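Long-range contacts in DegV family protein (Eubacterium eligens, PDB 3FDJ), which is of unknown function but probably binds a fatty acid or a related lipid: residues R123-Q128 / A148-T153; F79-T84 / R111-K116; G224-C229 / T251-Y256; L6-A11 / M20-V25; R154-L159 / I187-S192. One frame throughout, in Å; residues are numbered along the deposited sequence. Where two conformers were deposited one is given.

Contact 1 of 5, residues R123-Q128 / A148-T153; sequences RIILEQ and AYMQKT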
# COMPACT_ATOMS: atom_id res chain seq x y z
N ARG A 123 -4.81 2.23 2.20
CA ARG A 123 -6.23 2.44 1.88
C ARG A 123 -7.13 2.40 3.11
O ARG A 123 -7.99 3.27 3.28
CB ARG A 123 -6.74 1.47 0.81
CG ARG A 123 -8.14 1.75 0.43
CD ARG A 123 -8.60 0.93 -0.73
NE ARG A 123 -9.98 1.27 -1.01
CZ ARG A 123 -10.59 1.10 -2.18
NH1 ARG A 123 -9.96 0.55 -3.23
NH2 ARG A 123 -11.85 1.50 -2.30
N ILE A 124 -6.93 1.39 3.97
CA ILE A 124 -7.72 1.28 5.20
C ILE A 124 -7.53 2.51 6.11
O ILE A 124 -8.49 3.01 6.70
CB ILE A 124 -7.43 -0.06 5.93
CG1 ILE A 124 -8.13 -1.19 5.17
CG2 ILE A 124 -7.91 -0.04 7.38
CD1 ILE A 124 -8.00 -2.59 5.82
N ILE A 125 -6.31 2.98 6.23
CA ILE A 125 -6.05 4.21 7.00
C ILE A 125 -6.83 5.40 6.40
O ILE A 125 -7.53 6.11 7.11
CB ILE A 125 -4.54 4.49 7.08
CG1 ILE A 125 -3.87 3.40 7.91
CG2 ILE A 125 -4.27 5.88 7.69
CD1 ILE A 125 -2.33 3.36 7.81
N LEU A 126 -6.72 5.58 5.10
CA LEU A 126 -7.41 6.68 4.40
C LEU A 126 -8.91 6.61 4.62
O LEU A 126 -9.55 7.64 4.88
CB LEU A 126 -7.08 6.66 2.92
CG LEU A 126 -5.68 7.13 2.58
CD1 LEU A 126 -5.30 6.64 1.19
CD2 LEU A 126 -5.61 8.66 2.66
N GLU A 127 -9.47 5.40 4.53
CA GLU A 127 -10.89 5.23 4.74
C GLU A 127 -11.33 5.54 6.18
O GLU A 127 -12.45 6.00 6.41
CB GLU A 127 -11.36 3.85 4.34
CG GLU A 127 -11.29 3.59 2.83
CD GLU A 127 -11.81 2.22 2.47
OE1 GLU A 127 -12.71 1.73 3.20
OE2 GLU A 127 -11.35 1.63 1.47
N GLN A 128 -10.47 5.25 7.15
CA GLN A 128 -10.79 5.55 8.53
C GLN A 128 -10.72 7.05 8.80
O GLN A 128 -11.54 7.58 9.56
CB GLN A 128 -9.90 4.78 9.50
CG GLN A 128 -10.33 4.92 10.94
CD GLN A 128 -11.69 4.34 11.27
OE1 GLN A 128 -12.26 3.54 10.52
NE2 GLN A 128 -12.23 4.76 12.40
N ALA A 148 -3.96 4.90 17.07
CA ALA A 148 -4.54 3.82 17.86
C ALA A 148 -5.25 2.80 16.96
O ALA A 148 -5.11 1.59 17.14
CB ALA A 148 -5.51 4.39 18.89
N TYR A 149 -6.02 3.32 16.00
CA TYR A 149 -6.74 2.50 15.01
C TYR A 149 -5.78 1.62 14.20
O TYR A 149 -6.05 0.42 13.97
CB TYR A 149 -7.57 3.42 14.10
CG TYR A 149 -8.24 2.67 12.97
CD1 TYR A 149 -9.48 2.07 13.17
CD2 TYR A 149 -7.63 2.52 11.74
CE1 TYR A 149 -10.10 1.35 12.15
CE2 TYR A 149 -8.24 1.82 10.70
CZ TYR A 149 -9.48 1.25 10.90
OH TYR A 149 -10.10 0.54 9.90
N MSE A 150 -4.64 2.19 13.81
CA MSE A 150 -3.63 1.47 13.03
C MSE A 150 -3.05 0.23 13.73
O MSE A 150 -2.65 -0.75 13.09
CB MSE A 150 -2.51 2.44 12.64
CG MSE A 150 -2.91 3.34 11.51
SE MSE A 150 -1.73 4.91 11.43
CE MSE A 150 -0.05 4.03 11.16
N GLN A 151 -3.01 0.27 15.05
CA GLN A 151 -2.54 -0.87 15.81
C GLN A 151 -3.42 -2.09 15.61
O GLN A 151 -2.95 -3.22 15.82
CB GLN A 151 -2.43 -0.50 17.30
CG GLN A 151 -1.35 0.51 17.54
CD GLN A 151 -1.11 0.82 19.01
OE1 GLN A 151 -1.96 0.60 19.88
NE2 GLN A 151 0.04 1.39 19.28
N LYS A 152 -4.69 -1.88 15.23
CA LYS A 152 -5.66 -2.94 14.99
C LYS A 152 -5.86 -3.18 13.49
O LYS A 152 -6.99 -3.42 13.02
CB LYS A 152 -7.01 -2.59 15.65
CG LYS A 152 -6.93 -2.37 17.13
CD LYS A 152 -8.30 -2.04 17.73
CE LYS A 152 -8.26 -2.08 19.25
NZ LYS A 152 -7.87 -3.44 19.78
N THR A 153 -4.76 -3.09 12.74
CA THR A 153 -4.77 -3.41 11.31
C THR A 153 -3.53 -4.26 10.98
O THR A 153 -2.51 -4.13 11.65
CB THR A 153 -4.81 -2.15 10.38
OG1 THR A 153 -3.61 -1.39 10.53
CG2 THR A 153 -6.03 -1.26 10.69
O HOH W 1 -10.86 1.93 7.56
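Tyr-149, near the C-terminal end of helix 139-150, packs against Gln-128 and Ile-124 of helix 120-134. Two helices of the DegV fold that follow each other in the chain thus meet through their side chains. CG of Gln-128 sits over the centre of the Tyr-149 ring, 3.5 Å from the centroid, in a CH-pi contact. A bend in the Gln-128 chain (chi2 65°) carries CD over the ring as well. Its amide stacks on the ring, with the two planes 11° apart. Ile-124 comes in at the edge, and its CG2 lies in the ring plane, 3.4 Å from OH of Tyr-149. A water donates to that OH and, at 2.7 Å, to O of Ile-124. The same hydroxyl also bonds Glu-276 on strand 271-276. A leucine in place of Tyr-149 would probably leave the water and Glu-276 without their hydroxyl partner, and the Gln-128 amide without the flat surface it stacks on. Next comes Met-150, a selenomethionine. Its CG touches CG1 of Ile-125 at 3.7 Å, and its SE approaches CD1 of the same residue. A type I turn from Met-150 to Thr-153 then leads into strand 153-159. OG1 of Thr-153 donates to O of Met-150 at 2.8 Å and has a further partner in Gln-121. The methyl CG2 of Thr-153 meets CG2 of Ile-124 at 4.0 Å.

Contact 2 of 5, residues F79-T84 / R111-K116; sequences FVVTIT and RVIDSK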
# COMPACT_ATOMS: atom_id res chain seq x y z
N PHE A 79 -4.16 15.59 6.11
CA PHE A 79 -3.56 14.34 6.54
C PHE A 79 -2.87 13.75 5.32
O PHE A 79 -3.45 13.69 4.23
CB PHE A 79 -4.59 13.35 7.12
CG PHE A 79 -5.11 13.75 8.46
CD1 PHE A 79 -4.35 13.54 9.61
CD2 PHE A 79 -6.35 14.34 8.58
CE1 PHE A 79 -4.84 13.92 10.84
CE2 PHE A 79 -6.84 14.75 9.84
CZ PHE A 79 -6.07 14.55 10.95
N VAL A 80 -1.62 13.34 5.52
CA VAL A 80 -0.81 12.73 4.46
C VAL A 80 -0.47 11.32 4.87
O VAL A 80 0.11 11.13 5.95
CB VAL A 80 0.49 13.52 4.23
CG1 VAL A 80 1.22 12.97 2.99
CG2 VAL A 80 0.22 15.03 4.07
N VAL A 81 -0.81 10.32 4.05
CA VAL A 81 -0.45 8.93 4.36
C VAL A 81 0.67 8.48 3.44
O VAL A 81 0.60 8.68 2.23
CB VAL A 81 -1.67 8.01 4.25
CG1 VAL A 81 -1.31 6.54 4.62
CG2 VAL A 81 -2.82 8.52 5.15
N THR A 82 1.73 7.93 4.01
CA THR A 82 2.87 7.50 3.21
C THR A 82 3.15 6.01 3.38
O THR A 82 2.79 5.40 4.38
CB THR A 82 4.19 8.26 3.52
OG1 THR A 82 4.76 7.83 4.76
CG2 THR A 82 3.99 9.82 3.54
N ILE A 83 3.78 5.44 2.37
CA ILE A 83 4.36 4.11 2.44
C ILE A 83 5.42 4.09 3.55
O ILE A 83 6.02 5.13 3.89
CB ILE A 83 4.93 3.73 1.05
CG1 ILE A 83 5.61 2.33 1.03
CG2 ILE A 83 5.88 4.79 0.59
CD1 ILE A 83 5.78 1.80 -0.39
N THR A 84 5.62 2.92 4.14
CA THR A 84 6.53 2.73 5.25
C THR A 84 7.88 3.46 5.14
O THR A 84 8.62 3.36 4.14
CB THR A 84 6.78 1.22 5.50
OG1 THR A 84 7.76 1.09 6.54
CG2 THR A 84 7.25 0.51 4.22
N ARG A 111 -0.54 16.64 9.19
CA ARG A 111 -0.05 15.45 9.89
C ARG A 111 0.40 14.49 8.83
O ARG A 111 -0.41 14.12 7.95
CB ARG A 111 -1.13 14.82 10.76
CG ARG A 111 -0.83 13.36 11.17
CD ARG A 111 0.39 13.25 12.10
NE ARG A 111 0.90 11.87 12.15
CZ ARG A 111 0.34 10.86 12.84
NH1 ARG A 111 0.91 9.67 12.80
NH2 ARG A 111 -0.75 11.02 13.58
N VAL A 112 1.66 14.10 8.88
CA VAL A 112 2.18 13.05 7.99
C VAL A 112 2.15 11.74 8.78
O VAL A 112 2.72 11.67 9.88
CB VAL A 112 3.57 13.35 7.47
CG1 VAL A 112 4.01 12.24 6.51
CG2 VAL A 112 3.66 14.74 6.78
N ILE A 113 1.47 10.75 8.21
CA ILE A 113 1.29 9.42 8.80
C ILE A 113 2.17 8.41 8.07
O ILE A 113 1.95 8.12 6.89
CB ILE A 113 -0.18 8.93 8.75
CG1 ILE A 113 -1.11 9.93 9.43
CG2 ILE A 113 -0.30 7.52 9.38
CD1 ILE A 113 -2.58 9.64 9.16
N ASP A 114 3.18 7.91 8.77
CA ASP A 114 3.95 6.77 8.29
C ASP A 114 3.03 5.57 8.49
O ASP A 114 2.74 5.20 9.62
CB ASP A 114 5.22 6.61 9.13
CG ASP A 114 5.99 5.31 8.82
OD1 ASP A 114 5.65 4.62 7.84
OD2 ASP A 114 6.92 5.01 9.59
N SER A 115 2.56 4.99 7.41
CA SER A 115 1.64 3.86 7.50
C SER A 115 2.29 2.61 8.05
O SER A 115 1.57 1.69 8.43
CB SER A 115 1.04 3.51 6.14
OG SER A 115 2.01 2.99 5.25
N LYS A 116 3.63 2.55 8.05
CA LYS A 116 4.36 1.34 8.42
C LYS A 116 3.98 0.17 7.49
O LYS A 116 4.18 -0.99 7.82
CB LYS A 116 4.11 0.98 9.87
CG LYS A 116 4.31 2.12 10.87
CD LYS A 116 4.07 1.56 12.27
CE LYS A 116 4.01 2.60 13.35
NZ LYS A 116 3.94 1.90 14.67
O HOH W 2 7.81 2.45 9.27
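Val-80 and Ile-113 lie on neighbouring parallel strands and are joined by a tight backbone bond, N of Ile-113 to O of Val-80 at 2.7 Å. N of Val-80 bonds O of Arg-111, and N of Thr-82 bonds O of Ile-113. Side chains pack on both faces of this buried part. CD1 of Phe-79 touches CB of Arg-111 at 3.7 Å on the face of Val-81 and Ile-113. On the other face, CG2 of Thr-82 meets CG1 of Val-112 at 3.8 Å. O of Thr-82 is gripped twice, by N of Ser-115 and by its OG at 2.7 Å. OG1 of Thr-82 donates to O of Ile-83. An alanine at Thr-82 would probably leave O of Ile-83 without this donor and open a gap beside Val-112. Past the strand ends the fit is looser. A water joins OG1 of Thr-84 to OD2 of Asp-114, and Lys-116 is exposed. The Thr-84 hydroxyl also bonds O of Gly-194. Asp-114 OD1 takes N of Lys-116 in an Asx turn. The guanidinium of Arg-111 leads away to Asp-143 and Asp-147. In the parallel part of a mixed sheet, helix 90-102 links these strands by a beta-alpha-beta crossover, the classic alpha/beta unit.

Contact 3 of 5, residues G224-C229 / T251-Y256; sequences GKLRIC and TDVCVY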
# COMPACT_ATOMS: atom_id res chain seq x y z
N GLY A 224 -14.05 -7.90 10.13
CA GLY A 224 -14.06 -6.46 9.84
C GLY A 224 -13.59 -6.12 8.43
O GLY A 224 -13.44 -6.98 7.57
N LYS A 225 -13.34 -4.84 8.20
CA LYS A 225 -13.01 -4.35 6.89
C LYS A 225 -11.80 -5.10 6.30
O LYS A 225 -10.82 -5.37 6.99
CB LYS A 225 -12.74 -2.85 7.00
CG LYS A 225 -12.43 -2.20 5.68
CD LYS A 225 -12.14 -0.72 5.85
CE LYS A 225 -13.34 0.04 6.28
NZ LYS A 225 -13.17 1.49 6.01
N LEU A 226 -11.90 -5.44 5.02
CA LEU A 226 -10.92 -6.23 4.28
C LEU A 226 -10.71 -5.58 2.92
O LEU A 226 -11.68 -5.29 2.20
CB LEU A 226 -11.46 -7.65 4.05
CG LEU A 226 -10.68 -8.57 3.08
CD1 LEU A 226 -9.34 -8.88 3.68
CD2 LEU A 226 -11.51 -9.84 2.79
N ARG A 227 -9.45 -5.35 2.56
CA ARG A 227 -9.11 -4.72 1.28
C ARG A 227 -8.03 -5.57 0.63
O ARG A 227 -7.04 -5.92 1.27
CB ARG A 227 -8.62 -3.27 1.50
CG ARG A 227 -9.69 -2.33 2.06
CD ARG A 227 -10.82 -2.12 1.09
NE ARG A 227 -11.87 -1.24 1.60
CZ ARG A 227 -13.00 -1.62 2.19
NH1 ARG A 227 -13.33 -2.90 2.33
NH2 ARG A 227 -13.85 -0.68 2.58
N ILE A 228 -8.25 -5.96 -0.62
CA ILE A 228 -7.32 -6.82 -1.34
C ILE A 228 -6.99 -6.19 -2.69
O ILE A 228 -7.91 -5.92 -3.49
CB ILE A 228 -7.92 -8.23 -1.61
CG1 ILE A 228 -8.50 -8.86 -0.34
CG2 ILE A 228 -6.89 -9.14 -2.31
CD1 ILE A 228 -9.30 -10.20 -0.56
N CYS A 229 -5.71 -5.93 -2.95
CA CYS A 229 -5.27 -5.53 -4.28
C CYS A 229 -4.47 -6.66 -4.92
O CYS A 229 -3.94 -7.55 -4.24
CB CYS A 229 -4.51 -4.20 -4.28
SG CYS A 229 -2.88 -4.35 -3.77
N THR A 251 -18.65 -8.55 5.48
CA THR A 251 -19.47 -7.88 4.47
C THR A 251 -18.75 -6.68 3.85
O THR A 251 -19.11 -6.26 2.75
CB THR A 251 -20.81 -7.41 5.04
OG1 THR A 251 -20.58 -6.56 6.15
CG2 THR A 251 -21.68 -8.61 5.46
N ASP A 252 -17.75 -6.12 4.53
CA ASP A 252 -17.06 -4.94 4.00
C ASP A 252 -15.74 -5.34 3.34
O ASP A 252 -14.67 -5.28 3.95
CB ASP A 252 -16.83 -3.91 5.12
CG ASP A 252 -16.35 -2.57 4.58
OD1 ASP A 252 -16.09 -2.44 3.36
OD2 ASP A 252 -16.24 -1.64 5.40
N VAL A 253 -15.84 -5.73 2.07
CA VAL A 253 -14.72 -6.24 1.29
C VAL A 253 -14.64 -5.48 -0.01
O VAL A 253 -15.66 -5.15 -0.61
CB VAL A 253 -14.88 -7.73 0.96
CG1 VAL A 253 -13.61 -8.28 0.24
CG2 VAL A 253 -15.12 -8.52 2.20
N CYS A 254 -13.43 -5.16 -0.43
CA CYS A 254 -13.20 -4.60 -1.74
C CYS A 254 -11.95 -5.27 -2.35
O CYS A 254 -10.91 -5.33 -1.70
CB CYS A 254 -13.02 -3.09 -1.66
SG CYS A 254 -12.91 -2.31 -3.28
N VAL A 255 -12.10 -5.76 -3.58
CA VAL A 255 -11.00 -6.31 -4.38
C VAL A 255 -10.76 -5.34 -5.53
O VAL A 255 -11.70 -4.96 -6.24
CB VAL A 255 -11.39 -7.67 -4.97
CG1 VAL A 255 -10.37 -8.12 -6.07
CG2 VAL A 255 -11.53 -8.72 -3.87
N TYR A 256 -9.50 -4.96 -5.74
CA TYR A 256 -9.21 -3.96 -6.76
C TYR A 256 -7.78 -4.08 -7.27
O TYR A 256 -6.96 -4.81 -6.71
CB TYR A 256 -9.45 -2.55 -6.20
CG TYR A 256 -8.65 -2.26 -4.96
CD1 TYR A 256 -9.08 -2.74 -3.72
CD2 TYR A 256 -7.48 -1.51 -5.01
CE1 TYR A 256 -8.34 -2.52 -2.58
CE2 TYR A 256 -6.75 -1.26 -3.86
CZ TYR A 256 -7.19 -1.78 -2.65
OH TYR A 256 -6.51 -1.55 -1.52
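OD1 of Asp-252 is gripped by two nitrogens of Arg-227, NH1 and NH2, each 3.0 Å away. Both approach from the same face of the carboxylate. NH2 comes on the syn side and NH1 from well above the plane, while OD1 itself lies in the guanidinium plane. The Arg-227 chain bends at chi2 (-66°), and its CD rests on CB of Cys-254 at 3.7 Å. NH1 also donates to O of Leu-226 at 2.9 Å. That carbonyl is held a second time by N of Cys-254 across the strands. CG of Lys-225 lies over one face of the guanidinium, towards its rim. Cys-254 CB lies over the opposite face, so the group is sandwiched.

The strands run parallel, joined by helix 234-248 in a beta-alpha-beta unit at the edge of the sheet. On the face towards that helix, CD2 of Leu-226 meets CG1 of Val-253 at 3.7 Å. On the Arg-227 face, CB of Cys-229 sits over the Tyr-256 ring, 4.1 Å from its centroid, in a CH-pi contact. Tyr-256 also makes a cation-pi contact with Arg-123.

Lys-225 NZ stays 4.4 Å from OD2 of Asp-252, beyond a salt bridge, and pairs instead with Glu-127, which Arg-227 shares. Basic groups crowd the two carboxylates, which probably helps keep these ionised. The bonds to Asp-252, O of Leu-226 and Glu-127 would hold the guanidinium from turning.

Contact 4 of 5, residues L6-A11 / M20-V25; sequences LVADSA and MVFKAV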
# COMPACT_ATOMS: atom_id res chain seq x y z
N LEU A 6 -7.24 14.90 2.33
CA LEU A 6 -6.44 13.69 2.44
C LEU A 6 -5.46 13.57 1.25
O LEU A 6 -5.83 13.79 0.10
CB LEU A 6 -7.35 12.45 2.54
CG LEU A 6 -8.36 12.45 3.69
CD1 LEU A 6 -9.17 11.11 3.72
CD2 LEU A 6 -7.72 12.75 5.04
N VAL A 7 -4.20 13.25 1.54
CA VAL A 7 -3.17 13.09 0.52
C VAL A 7 -2.45 11.78 0.78
O VAL A 7 -2.25 11.39 1.95
CB VAL A 7 -2.16 14.28 0.56
CG1 VAL A 7 -1.08 14.15 -0.51
CG2 VAL A 7 -2.89 15.64 0.37
N ALA A 8 -2.08 11.07 -0.28
CA ALA A 8 -1.29 9.85 -0.11
C ALA A 8 -0.36 9.66 -1.27
O ALA A 8 -0.64 10.11 -2.37
CB ALA A 8 -2.20 8.63 0.03
N ASP A 9 0.77 9.00 -1.04
CA ASP A 9 1.53 8.57 -2.19
C ASP A 9 0.81 7.44 -2.95
O ASP A 9 -0.08 6.75 -2.44
CB ASP A 9 2.95 8.21 -1.83
CG ASP A 9 3.04 6.99 -1.01
OD1 ASP A 9 2.68 5.89 -1.55
OD2 ASP A 9 3.51 7.10 0.15
N SER A 10 1.24 7.27 -4.20
CA SER A 10 0.57 6.37 -5.14
C SER A 10 0.70 4.88 -4.78
O SER A 10 0.03 4.05 -5.39
CB SER A 10 1.11 6.62 -6.56
OG SER A 10 2.46 6.19 -6.69
N ALA A 11 1.51 4.54 -3.77
CA ALA A 11 1.51 3.18 -3.23
C ALA A 11 0.16 2.79 -2.61
O ALA A 11 -0.05 1.62 -2.32
CB ALA A 11 2.62 2.98 -2.23
N MSE A 20 -14.78 12.53 -0.46
CA MSE A 20 -13.68 13.21 0.21
C MSE A 20 -12.87 14.04 -0.78
O MSE A 20 -12.94 13.82 -1.99
CB MSE A 20 -12.72 12.19 0.81
CG MSE A 20 -13.21 11.55 2.07
SE MSE A 20 -13.01 12.68 3.64
CE MSE A 20 -11.47 13.74 3.10
N VAL A 21 -12.11 14.99 -0.25
CA VAL A 21 -11.10 15.67 -1.02
C VAL A 21 -9.84 14.82 -0.86
O VAL A 21 -9.33 14.67 0.26
CB VAL A 21 -10.83 17.06 -0.51
CG1 VAL A 21 -9.70 17.72 -1.32
CG2 VAL A 21 -12.11 17.92 -0.56
N PHE A 22 -9.33 14.30 -1.96
CA PHE A 22 -8.21 13.36 -1.93
C PHE A 22 -7.32 13.54 -3.14
O PHE A 22 -7.81 13.68 -4.26
CB PHE A 22 -8.72 11.93 -1.91
CG PHE A 22 -7.61 10.91 -2.05
CD1 PHE A 22 -6.80 10.61 -0.97
CD2 PHE A 22 -7.34 10.33 -3.28
CE1 PHE A 22 -5.72 9.72 -1.09
CE2 PHE A 22 -6.27 9.44 -3.42
CZ PHE A 22 -5.49 9.12 -2.34
N LYS A 23 -6.02 13.50 -2.92
CA LYS A 23 -5.05 13.54 -3.99
C LYS A 23 -3.93 12.52 -3.79
O LYS A 23 -3.29 12.50 -2.72
CB LYS A 23 -4.44 14.94 -4.03
CG LYS A 23 -3.62 15.17 -5.24
CD LYS A 23 -4.49 15.34 -6.46
CE LYS A 23 -3.69 15.27 -7.73
NZ LYS A 23 -2.89 16.52 -7.89
N ALA A 24 -3.69 11.71 -4.82
CA ALA A 24 -2.55 10.79 -4.84
C ALA A 24 -1.32 11.47 -5.46
O ALA A 24 -1.45 12.23 -6.42
CB ALA A 24 -2.90 9.49 -5.61
N VAL A 25 -0.16 11.20 -4.89
CA VAL A 25 1.09 11.77 -5.34
C VAL A 25 1.99 10.66 -5.92
O VAL A 25 2.41 9.75 -5.20
CB VAL A 25 1.80 12.50 -4.21
CG1 VAL A 25 3.03 13.24 -4.75
CG2 VAL A 25 0.82 13.50 -3.53
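Phe-22 packs against Leu-6 and Ala-8 where two parallel strands, 5-9 and 21-30, run side by side in the N-terminal mixed sheet. CG of Phe-22 is set anti to the backbone N (chi1 173°), and the ring beyond it comes nearer to strand 5-9. CD1 of Phe-22 sits 3.5 Å from O of Leu-6. Further out, CE1 meets CB of Ala-8 at 3.9 Å, with that methyl at the edge of the ring. The small side chain of Ala-8 forms a shallow place, and the ring edge fills it. Leu-126 of helix 120-134 touches both Ala-8 and Phe-22 there, so the helix lies against this face. Leu-6 is the larger bump on the same face. Its CB packs on CD1 of Phe-22 at 4.0 Å, and its branched end turns towards the selenomethionine Met-20. Met-20 has two deposited conformers, so that last fit is not certain in detail.

The other face is shaped by valines. CG1 of Val-7 sets against CG2 of Val-25 at 3.6 Å, the two side chains crossing at a slant. Trp-68 of helix 65-72 touches both valines. Lys-23 starts on this side, but its end leads away.

Backbone bonds tie the two segments from Leu-6 to Ser-10. O of Ala-8 takes N of Val-25 at 2.8 Å, and N of Ser-10 bonds O of Val-25 just past the first strand. There the chain turns. OG of Ser-10 pairs with Asp-38, while OD2 of Asp-9 reaches N of Ile-83. OD1 of Asp-9 closes an Asx turn, accepting N of Ala-11 at 2.8 Å on its anti lone pair.

Contact 5 of 5, residues R154-L159 / I187-S192; sequences RLFCSL and IGTASS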
# COMPACT_ATOMS: atom_id res chain seq x y z
N ARG A 154 -3.62 -5.11 9.95
CA ARG A 154 -2.54 -5.97 9.53
C ARG A 154 -2.49 -6.04 8.02
O ARG A 154 -3.48 -5.75 7.35
CB ARG A 154 -2.72 -7.38 10.05
CG ARG A 154 -2.60 -7.51 11.57
CD ARG A 154 -1.18 -7.24 12.11
NE ARG A 154 -0.18 -8.11 11.51
CZ ARG A 154 0.12 -9.35 11.89
NH1 ARG A 154 -0.47 -9.92 12.93
NH2 ARG A 154 1.07 -10.02 11.23
N LEU A 155 -1.34 -6.45 7.50
CA LEU A 155 -1.17 -6.69 6.09
C LEU A 155 -0.52 -8.04 5.85
O LEU A 155 0.45 -8.39 6.53
CB LEU A 155 -0.32 -5.59 5.45
CG LEU A 155 -0.02 -5.77 3.95
CD1 LEU A 155 -0.02 -4.40 3.25
CD2 LEU A 155 1.28 -6.49 3.72
N PHE A 156 -1.02 -8.76 4.86
CA PHE A 156 -0.38 -9.98 4.39
C PHE A 156 -0.26 -9.92 2.88
O PHE A 156 -1.08 -9.26 2.19
CB PHE A 156 -1.19 -11.21 4.80
CG PHE A 156 -1.32 -11.38 6.28
CD1 PHE A 156 -0.27 -11.93 7.02
CD2 PHE A 156 -2.46 -10.96 6.95
CE1 PHE A 156 -0.36 -12.06 8.40
CE2 PHE A 156 -2.56 -11.11 8.33
CZ PHE A 156 -1.51 -11.64 9.05
N CYS A 157 0.74 -10.61 2.34
CA CYS A 157 0.91 -10.64 0.90
C CYS A 157 1.31 -12.03 0.46
O CYS A 157 1.81 -12.82 1.25
CB CYS A 157 1.93 -9.60 0.44
SG CYS A 157 3.56 -9.85 1.08
N SER A 158 1.07 -12.32 -0.80
CA SER A 158 1.61 -13.51 -1.45
C SER A 158 2.21 -13.11 -2.79
O SER A 158 1.50 -12.59 -3.67
CB SER A 158 0.52 -14.55 -1.63
OG SER A 158 1.07 -15.74 -2.17
N LEU A 159 3.51 -13.31 -2.95
CA LEU A 159 4.24 -12.85 -4.11
C LEU A 159 4.83 -14.02 -4.89
O LEU A 159 5.47 -14.90 -4.32
CB LEU A 159 5.35 -11.89 -3.67
CG LEU A 159 4.91 -10.77 -2.75
CD1 LEU A 159 6.09 -9.83 -2.46
CD2 LEU A 159 3.72 -9.98 -3.35
N ILE A 187 4.84 -15.89 1.18
CA ILE A 187 3.84 -15.19 1.98
C ILE A 187 4.56 -14.27 2.96
O ILE A 187 5.51 -14.68 3.64
CB ILE A 187 2.96 -16.20 2.76
CG1 ILE A 187 2.24 -17.15 1.81
CG2 ILE A 187 1.92 -15.43 3.62
CD1 ILE A 187 1.53 -18.31 2.57
N GLY A 188 4.14 -13.02 3.03
CA GLY A 188 4.74 -12.04 3.92
C GLY A 188 3.72 -11.28 4.75
O GLY A 188 2.50 -11.39 4.54
N THR A 189 4.23 -10.56 5.73
CA THR A 189 3.44 -9.59 6.47
C THR A 189 4.25 -8.31 6.66
O THR A 189 5.48 -8.31 6.55
CB THR A 189 2.98 -10.18 7.84
OG1 THR A 189 2.03 -9.31 8.47
CG2 THR A 189 4.16 -10.45 8.77
N ALA A 190 3.55 -7.20 6.91
CA ALA A 190 4.22 -5.97 7.31
C ALA A 190 4.66 -6.14 8.77
O ALA A 190 3.84 -6.45 9.65
CB ALA A 190 3.30 -4.75 7.12
N SER A 191 5.96 -5.98 9.03
CA SER A 191 6.51 -6.16 10.38
C SER A 191 6.22 -4.94 11.25
O SER A 191 5.82 -3.88 10.77
CB SER A 191 8.02 -6.37 10.33
OG SER A 191 8.68 -5.13 10.13
N SER A 192 6.49 -5.10 12.54
CA SER A 192 6.38 -4.00 13.48
C SER A 192 7.36 -2.86 13.16
O SER A 192 7.18 -1.75 13.65
CB SER A 192 6.64 -4.52 14.90
OG SER A 192 8.02 -4.82 15.04
O HOH W 3 1.06 -6.44 9.44
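Arg-154 reaches across to Thr-189 at one end of an antiparallel pair of strands, 153-159 and 184-190, in the C-terminal mixed sheet. The Arg-154 chain is bent at chi2 and chi3. Its NH2 donates to OG1 of Thr-189 at 3.0 Å, with that oxygen in the guanidinium plane. NE instead donates to a water, which also accepts from N of Leu-155 and donates to O of Ala-190.

Leu-155 follows. OG1 of Thr-189 donates to its O at 2.7 Å, so this hydroxyl accepts one hydrogen bond and donates another. Thr-189 OG1 is anti to its backbone N (chi1 -171°), which sets it between the two partners. N of Ala-190 adds a weak bond to the same carbonyl. CB of Leu-155 rests near CB of Ala-190, at 4.1 Å.

Phe-156 forms a non-hydrogen-bonded pair with Thr-189, the two side chains lying side by side. Its CE1 approaches OG1 of Thr-189 at 3.6 Å. CZ of Phe-156 lies over one face of the Arg-154 guanidinium, towards the rim. Ile-199 of strand 196-203 touches the Phe-156 side chain.

Cys-157 and Gly-188 make the hydrogen-bonded pair, with N to O bonds both ways, each 2.9 Å. SG of Cys-157 lies 3.8 Å from CA of Gly-188, where a CB would be crowded.

Ser-158 pairs with Ile-187, and Leu-208 of helix 205-219 touches both. Lys-160, just past strand 153-159, and Ile-184, at the start of the other strand, bind a sodium ion together with Ala-179. CG2 of Ile-187 stands 3.5 Å from O of Cys-157.

The contacts follow one another along the chain, and none nests or crosses. Contact 4 closes first, over a short loop between the first two strands. Contact 2 closes around helix 90-102 and extends the same sheet, since strands 5-9 and 77-82 are neighbours. Contact 1 closes between two consecutive helices. Its first helix packs on contacts 2 and 4 through Leu-126, and on contact 3 through Glu-127, so it links the two sheets. Strand 153-159 leads directly into contact 5, which closes over helices 163-167 and 173-177. Contact 3 closes around helix 234-248 at one edge of the second sheet; strand 271-276, last in the chain, joins it to contact 5. Contacts 4 and 5 lie furthest apart.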